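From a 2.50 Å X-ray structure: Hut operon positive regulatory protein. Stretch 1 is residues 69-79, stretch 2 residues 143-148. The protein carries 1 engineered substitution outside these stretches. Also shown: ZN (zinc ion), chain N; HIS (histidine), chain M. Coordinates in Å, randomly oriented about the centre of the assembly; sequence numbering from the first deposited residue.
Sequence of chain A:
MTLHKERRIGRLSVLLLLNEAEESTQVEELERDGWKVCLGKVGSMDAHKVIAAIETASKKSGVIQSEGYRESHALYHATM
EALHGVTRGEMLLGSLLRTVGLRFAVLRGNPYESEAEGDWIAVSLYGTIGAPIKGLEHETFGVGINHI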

ATOM      1  N   TYR A  69      20.251  19.681  -1.731  1.00 58.20           N
ATOM      2  CA  TYR A  69      19.186  18.688  -1.727  1.00 54.88           C
ATOM      3  C   TYR A  69      19.706  17.250  -1.603  1.00 52.75           C
ATOM      4  O   TYR A  69      19.237  16.455  -0.787  1.00 49.97           O
ATOM      5  CB  TYR A  69      18.366  18.833  -3.006  1.00 57.08           C
ATOM      6  CG  TYR A  69      17.053  18.075  -3.010  1.00 58.97           C
ATOM      7  CD1 TYR A  69      16.270  17.984  -1.853  1.00 58.19           C
ATOM      8  CD2 TYR A  69      16.572  17.480  -4.175  1.00 54.68           C
ATOM      9  CE1 TYR A  69      15.064  17.308  -1.856  1.00 53.23           C
ATOM     10  CE2 TYR A  69      15.361  16.802  -4.183  1.00 53.00           C
ATOM     11  CZ  TYR A  69      14.625  16.725  -3.017  1.00 50.53           C
ATOM     12  OH  TYR A  69      13.438  16.068  -2.989  1.00 51.23           O
ATOM     13  N   ARG A  70      20.684  16.931  -2.428  1.00 48.80           N
ATOM     14  CA  ARG A  70      21.238  15.589  -2.520  1.00 49.51           C
ATOM     15  C   ARG A  70      21.223  14.787  -1.219  1.00 51.98           C
ATOM     16  O   ARG A  70      20.675  13.702  -1.195  1.00 54.94           O
ATOM     17  CB  ARG A  70      22.653  15.657  -3.105  1.00 50.04           C
ATOM     18  CG  ARG A  70      23.399  14.359  -3.022  1.00 54.61           C
ATOM     19  CD  ARG A  70      24.610  14.345  -3.929  1.00 54.65           C
ATOM     20  NE  ARG A  70      24.788  12.994  -4.445  1.00 53.48           N
ATOM     21  CZ  ARG A  70      24.401  12.596  -5.658  1.00 52.07           C
ATOM     22  NH1 ARG A  70      23.839  13.462  -6.507  1.00 48.38           N
ATOM     23  NH2 ARG A  70      24.603  11.328  -6.030  1.00 50.07           N
ATOM     24  N   GLU A  71      21.802  15.308  -0.141  1.00 50.58           N
ATOM     25  CA  GLU A  71      21.947  14.519   1.082  1.00 45.78           C
ATOM     26  C   GLU A  71      20.630  14.416   1.823  1.00 49.41           C
ATOM     27  O   GLU A  71      20.396  13.453   2.563  1.00 44.95           O
ATOM     28  CB  GLU A  71      23.001  15.123   2.008  1.00 47.51           C
ATOM     29  CG  GLU A  71      24.400  15.201   1.416  1.00 48.13           C
ATOM     30  CD  GLU A  71      25.466  14.797   2.416  1.00 51.75           C
ATOM     31  OE1 GLU A  71      25.291  15.039   3.623  1.00 52.77           O
ATOM     32  OE2 GLU A  71      26.506  14.238   2.010  1.00 59.07           O
ATOM     33  N   SER A  72      19.776  15.422   1.638  1.00 48.14           N
ATOM     34  CA  SER A  72      18.462  15.416   2.260  1.00 51.00           C
ATOM     35  C   SER A  72      17.562  14.397   1.612  1.00 50.37           C
ATOM     36  O   SER A  72      16.840  13.697   2.304  1.00 55.74           O
ATOM     37  CB  SER A  72      17.802  16.779   2.179  1.00 47.77           C
ATOM     38  OG  SER A  72      18.469  17.630   3.061  1.00 54.29           O
ATOM     39  N   HIS A  73      17.608  14.318   0.290  1.00 49.88           N
ATOM     40  CA  HIS A  73      16.830  13.321  -0.441  1.00 52.82           C
ATOM     41  C   HIS A  73      17.140  11.895  -0.023  1.00 50.88           C
ATOM     42  O   HIS A  73      16.245  11.058   0.032  1.00 50.07           O
ATOM     43  CB  HIS A  73      17.027  13.490  -1.923  1.00 48.06           C
ATOM     44  CG  HIS A  73      16.109  12.645  -2.745  1.00 48.53           C
ATOM     45  ND1 HIS A  73      16.406  11.386  -3.082  1.00 47.09           N
ATOM     46  CD2 HIS A  73      14.880  12.928  -3.323  1.00 50.22           C
ATOM     47  CE1 HIS A  73      15.415  10.878  -3.830  1.00 45.64           C
ATOM     48  NE2 HIS A  73      14.481  11.823  -3.975  1.00 50.48           N
ATOM     49  N   ALA A  74      18.399  11.610   0.293  1.00 44.53           N
ATOM     50  CA  ALA A  74      18.773  10.295   0.760  1.00 43.59           C
ATOM     51  C   ALA A  74      18.212  10.100   2.149  1.00 42.30           C
ATOM     52  O   ALA A  74      17.650   9.064   2.482  1.00 48.38           O
ATOM     53  CB  ALA A  74      20.293  10.160   0.781  1.00 46.26           C
ATOM     54  N   LEU A  75      18.350  11.119   2.979  1.00 43.65           N
ATOM     55  CA  LEU A  75      17.893  11.013   4.346  1.00 39.33           C
ATOM     56  C   LEU A  75      16.359  10.996   4.420  1.00 38.81           C
ATOM     57  O   LEU A  75      15.770  10.316   5.294  1.00 36.51           O
ATOM     58  CB  LEU A  75      18.506  12.110   5.198  1.00 37.98           C
ATOM     59  CG  LEU A  75      18.029  12.250   6.637  1.00 35.40           C
ATOM     60  CD1 LEU A  75      18.349  11.003   7.424  1.00 37.25           C
ATOM     61  CD2 LEU A  75      18.682  13.486   7.224  1.00 36.28           C
ATOM     62  N   TYR A  76      15.716  11.683   3.477  1.00 35.58           N
ATOM     63  CA  TYR A  76      14.283  11.679   3.460  1.00 37.28           C
ATOM     64  C   TYR A  76      13.859  10.252   3.191  1.00 43.75           C
ATOM     65  O   TYR A  76      13.132   9.633   3.993  1.00 47.48           O
ATOM     66  CB  TYR A  76      13.706  12.618   2.434  1.00 37.15           C
ATOM     67  CG  TYR A  76      12.202  12.581   2.454  1.00 40.84           C
ATOM     68  CD1 TYR A  76      11.466  13.174   3.511  1.00 41.02           C
ATOM     69  CD2 TYR A  76      11.494  11.930   1.428  1.00 38.56           C
ATOM     70  CE1 TYR A  76      10.069  13.103   3.525  1.00 41.32           C
ATOM     71  CE2 TYR A  76      10.117  11.871   1.431  1.00 34.91           C
ATOM     72  CZ  TYR A  76       9.417  12.442   2.468  1.00 38.72           C
ATOM     73  OH  TYR A  76       8.058  12.348   2.433  1.00 46.96           O
ATOM     74  N   HIS A  77      14.405   9.692   2.122  1.00 41.02           N
ATOM     75  CA  HIS A  77      14.004   8.385   1.699  1.00 40.63           C
ATOM     76  C   HIS A  77      14.392   7.274   2.607  1.00 42.87           C
ATOM     77  O   HIS A  77      13.631   6.307   2.729  1.00 42.07           O
ATOM     78  CB  HIS A  77      14.444   8.132   0.280  1.00 40.84           C
ATOM     79  CG  HIS A  77      13.580   8.835  -0.723  1.00 39.45           C
ATOM     80  ND1 HIS A  77      12.387   8.368  -1.093  1.00 36.62           N
ATOM     81  CD2 HIS A  77      13.761  10.023  -1.407  1.00 41.97           C
ATOM     82  CE1 HIS A  77      11.827   9.205  -1.969  1.00 38.46           C
ATOM     83  NE2 HIS A  77      12.674  10.214  -2.177  1.00 43.02           N
ATOM     84  N   ALA A  78      15.540   7.390   3.273  1.00 40.69           N
ATOM     85  CA  ALA A  78      15.986   6.301   4.152  1.00 40.38           C
ATOM     86  C   ALA A  78      15.051   6.222   5.338  1.00 40.54           C
ATOM     87  O   ALA A  78      14.762   5.146   5.867  1.00 40.56           O
ATOM     88  CB  ALA A  78      17.406   6.523   4.604  1.00 42.45           C
ATOM     89  N   THR A  79      14.537   7.387   5.709  1.00 42.25           N
ATOM     90  CA  THR A  79      13.566   7.500   6.762  1.00 39.01           C
ATOM     91  C   THR A  79      12.252   6.863   6.377  1.00 40.64           C
ATOM     92  O   THR A  79      11.718   6.097   7.187  1.00 45.26           O
ATOM     93  CB  THR A  79      13.333   8.967   7.128  1.00 38.71           C
ATOM     94  OG1 THR A  79      14.584   9.560   7.477  1.00 34.85           O
ATOM     95  CG2 THR A  79      12.332   9.085   8.301  1.00 34.62           C
ATOM     96  N   VAL A 143      14.046  -0.115   9.857  1.00 38.99           N
ATOM     97  CA  VAL A 143      15.388   0.208   9.364  1.00 43.54           C
ATOM     98  C   VAL A 143      15.442   0.585   7.891  1.00 40.68           C
ATOM     99  O   VAL A 143      15.140  -0.220   7.030  1.00 43.17           O
ATOM    100  CB  VAL A 143      16.386  -0.939   9.631  1.00 41.50           C
ATOM    101  CG1 VAL A 143      17.775  -0.538   9.202  1.00 42.66           C
ATOM    102  CG2 VAL A 143      16.401  -1.261  11.112  1.00 48.89           C
ATOM    103  N   GLY A 144      15.859   1.807   7.603  1.00 42.76           N
ATOM    104  CA  GLY A 144      15.919   2.275   6.221  1.00 44.02           C
ATOM    105  C   GLY A 144      17.358   2.417   5.823  1.00 46.00           C
ATOM    106  O   GLY A 144      18.146   3.013   6.558  1.00 52.31           O
ATOM    107  N   ILE A 145      17.713   1.859   4.666  1.00 50.61           N
ATOM    108  CA  ILE A 145      19.083   1.929   4.165  1.00 46.10           C
ATOM    109  C   ILE A 145      19.132   2.525   2.770  1.00 45.06           C
ATOM    110  O   ILE A 145      18.583   1.966   1.837  1.00 48.46           O
ATOM    111  CB  ILE A 145      19.786   0.556   4.230  1.00 45.60           C
ATOM    112  CG1 ILE A 145      20.031   0.205   5.703  1.00 50.11           C
ATOM    113  CG2 ILE A 145      21.114   0.586   3.480  1.00 42.38           C
ATOM    114  CD1 ILE A 145      20.094  -1.274   6.040  1.00 48.20           C
ATOM    115  N   ASN A 146      19.800   3.665   2.638  1.00 43.69           N
ATOM    116  CA  ASN A 146      19.988   4.264   1.330  1.00 43.84           C
ATOM    117  C   ASN A 146      21.448   4.693   1.081  1.00 50.33           C
ATOM    118  O   ASN A 146      22.248   4.851   2.010  1.00 54.94           O
ATOM    119  CB  ASN A 146      19.067   5.454   1.229  1.00 42.27           C
ATOM    120  CG  ASN A 146      18.793   5.864  -0.190  1.00 41.22           C
ATOM    121  OD1 ASN A 146      19.068   5.129  -1.149  1.00 40.83           O
ATOM    122  ND2 ASN A 146      18.234   7.049  -0.335  1.00 39.50           N
ATOM    123  N   HIS A 147      21.797   4.867  -0.181  1.00 50.46           N
ATOM    124  CA  HIS A 147      23.078   5.450  -0.550  1.00 57.70           C
ATOM    125  C   HIS A 147      23.050   6.958  -0.350  1.00 62.12           C
ATOM    126  O   HIS A 147      21.983   7.576  -0.414  1.00 62.10           O
ATOM    127  CB  HIS A 147      23.434   5.074  -2.000  1.00 53.70           C
ATOM    128  CG  HIS A 147      22.424   5.538  -3.031  1.00 51.50           C
ATOM    129  ND1 HIS A 147      21.251   4.906  -3.232  1.00 51.69           N
ATOM    130  CD2 HIS A 147      22.463   6.593  -3.943  1.00 50.73           C
ATOM    131  CE1 HIS A 147      20.577   5.516  -4.236  1.00 49.25           C
ATOM    132  NE2 HIS A 147      21.317   6.549  -4.666  1.00 50.28           N
ATOM    133  N   ILE A 148      24.213   7.582  -0.078  1.00 65.54           N
ATOM    134  CA  ILE A 148      24.173   9.032   0.177  1.00 67.69           C
ATOM    135  C   ILE A 148      25.155   9.876  -0.643  1.00 70.00           C
ATOM    136  O   ILE A 148      24.847  10.366  -1.742  1.00 73.42           O
ATOM    137  CB  ILE A 148      24.211   9.354   1.699  1.00 67.33           C
ATOM    138  CG1 ILE A 148      23.993  10.846   1.958  1.00 68.82           C
ATOM    139  CG2 ILE A 148      25.486   8.850   2.351  1.00 67.46           C
ATOM    140  CD1 ILE A 148      23.642  11.175   3.398  1.00 67.24           C
ATOM    141  OXT ILE A 148      26.278  10.085  -0.212  1.00 70.35           O
TER
HETATM  142 ZN    ZN N 202      12.354  11.520  -3.857  1.00 47.59          ZN
HETATM  143  N   HIS M 201       9.906  16.008   1.968  1.00 51.55           N
HETATM  144  CA  HIS M 201      10.497  15.154   0.909  1.00 48.76           C
HETATM  145  C   HIS M 201      11.836  15.672   0.600  1.00 52.57           C
HETATM  146  O   HIS M 201      12.600  15.768   1.546  1.00 51.96           O
HETATM  147  CB  HIS M 201       9.655  15.113  -0.365  1.00 49.46           C
HETATM  148  CG  HIS M 201      10.086  14.039  -1.340  1.00 42.19           C
HETATM  149  ND1 HIS M 201       9.205  13.187  -1.949  1.00 46.35           N
HETATM  150  CD2 HIS M 201      11.344  13.659  -1.753  1.00 41.57           C
HETATM  151  CE1 HIS M 201       9.880  12.342  -2.728  1.00 42.22           C
HETATM  152  NE2 HIS M 201      11.186  12.636  -2.595  1.00 44.61           N
HETATM  153  OXT HIS M 201      12.164  15.974  -0.555  1.00 50.67           O

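A helix lies nearly antiparallel across the C-terminal strand of the same chain and packs closely against it, two alanines and a glycine bringing the backbones near and N146 and I148 supplying the largest covered areas, with no hydrogen bond passing between the two stretches. The axes of helix 70-79 and strand 143-147 approach to 6.9 Å, and their N-to-C directions differ by 152°. The register follows from this: A78 lies by G144, with CA atoms 4.5 Å apart, and A74 by I148, with CA atoms 5.6 Å apart. Together the stretches bury 405 Å², counting both sides.

Residues with small or absent side chains permit the short spacing. A74 and A78, one helical turn apart, both direct their CA-to-CB bonds toward the strand. At G144 the backbones come closest: G144 CA lies 3.1 Å from A78 O, with an angle of 169° at the hydrogen, a nearly linear CA-H...O contact. An ideal CB on G144 would fall 1.6 Å from A78 O, a clash, so the glycine fits where a side chain could not.

Two residues further along, N146 points toward the helix and contacts both alanines. Its CB is 3.9 Å from A78 CB, while its ND2 reaches 3.5 Å from A74 CA and 4.0 Å from H77 CB. These are van der Waals contacts of a polar side chain. The amide oxygen turns back to its own strand, where H147 N donates a weak hydrogen bond to N146 OD1 (2.9 Å, 128°).

At the chain terminus, I148 contributes the largest covered area, 100 Å². Its CA-to-CB bond runs sideways, but the extended t,t rotamer brings the end of the side chain nearer the helix. I148 CG1 meets A74 CB at 3.9 Å in an apolar contact, and I148 CD1 approaches E71 CD at 4.2 Å. A74 CB also lies 3.3 Å from H147 O, so this methyl touches backbone as well as side chain. R70 NE comes within 3.8 Å of I148 O; the charges are complementary, but the approach is oblique and no hydrogen bond forms.

Two helix histidines, with Y69 just before the helix, also serve the ligands. H73 NE2 and H77 NE2, from residues one turn apart, each bind ZN at 2.1 Å, which explains why H73 NE2 lies 3.0 Å from H77 NE2 without a hydrogen bond. NE2 of the bound histidine coordinates the same ion at 2.0 Å, and Y69 OH donates a 2.7 Å hydrogen bond to its OXT.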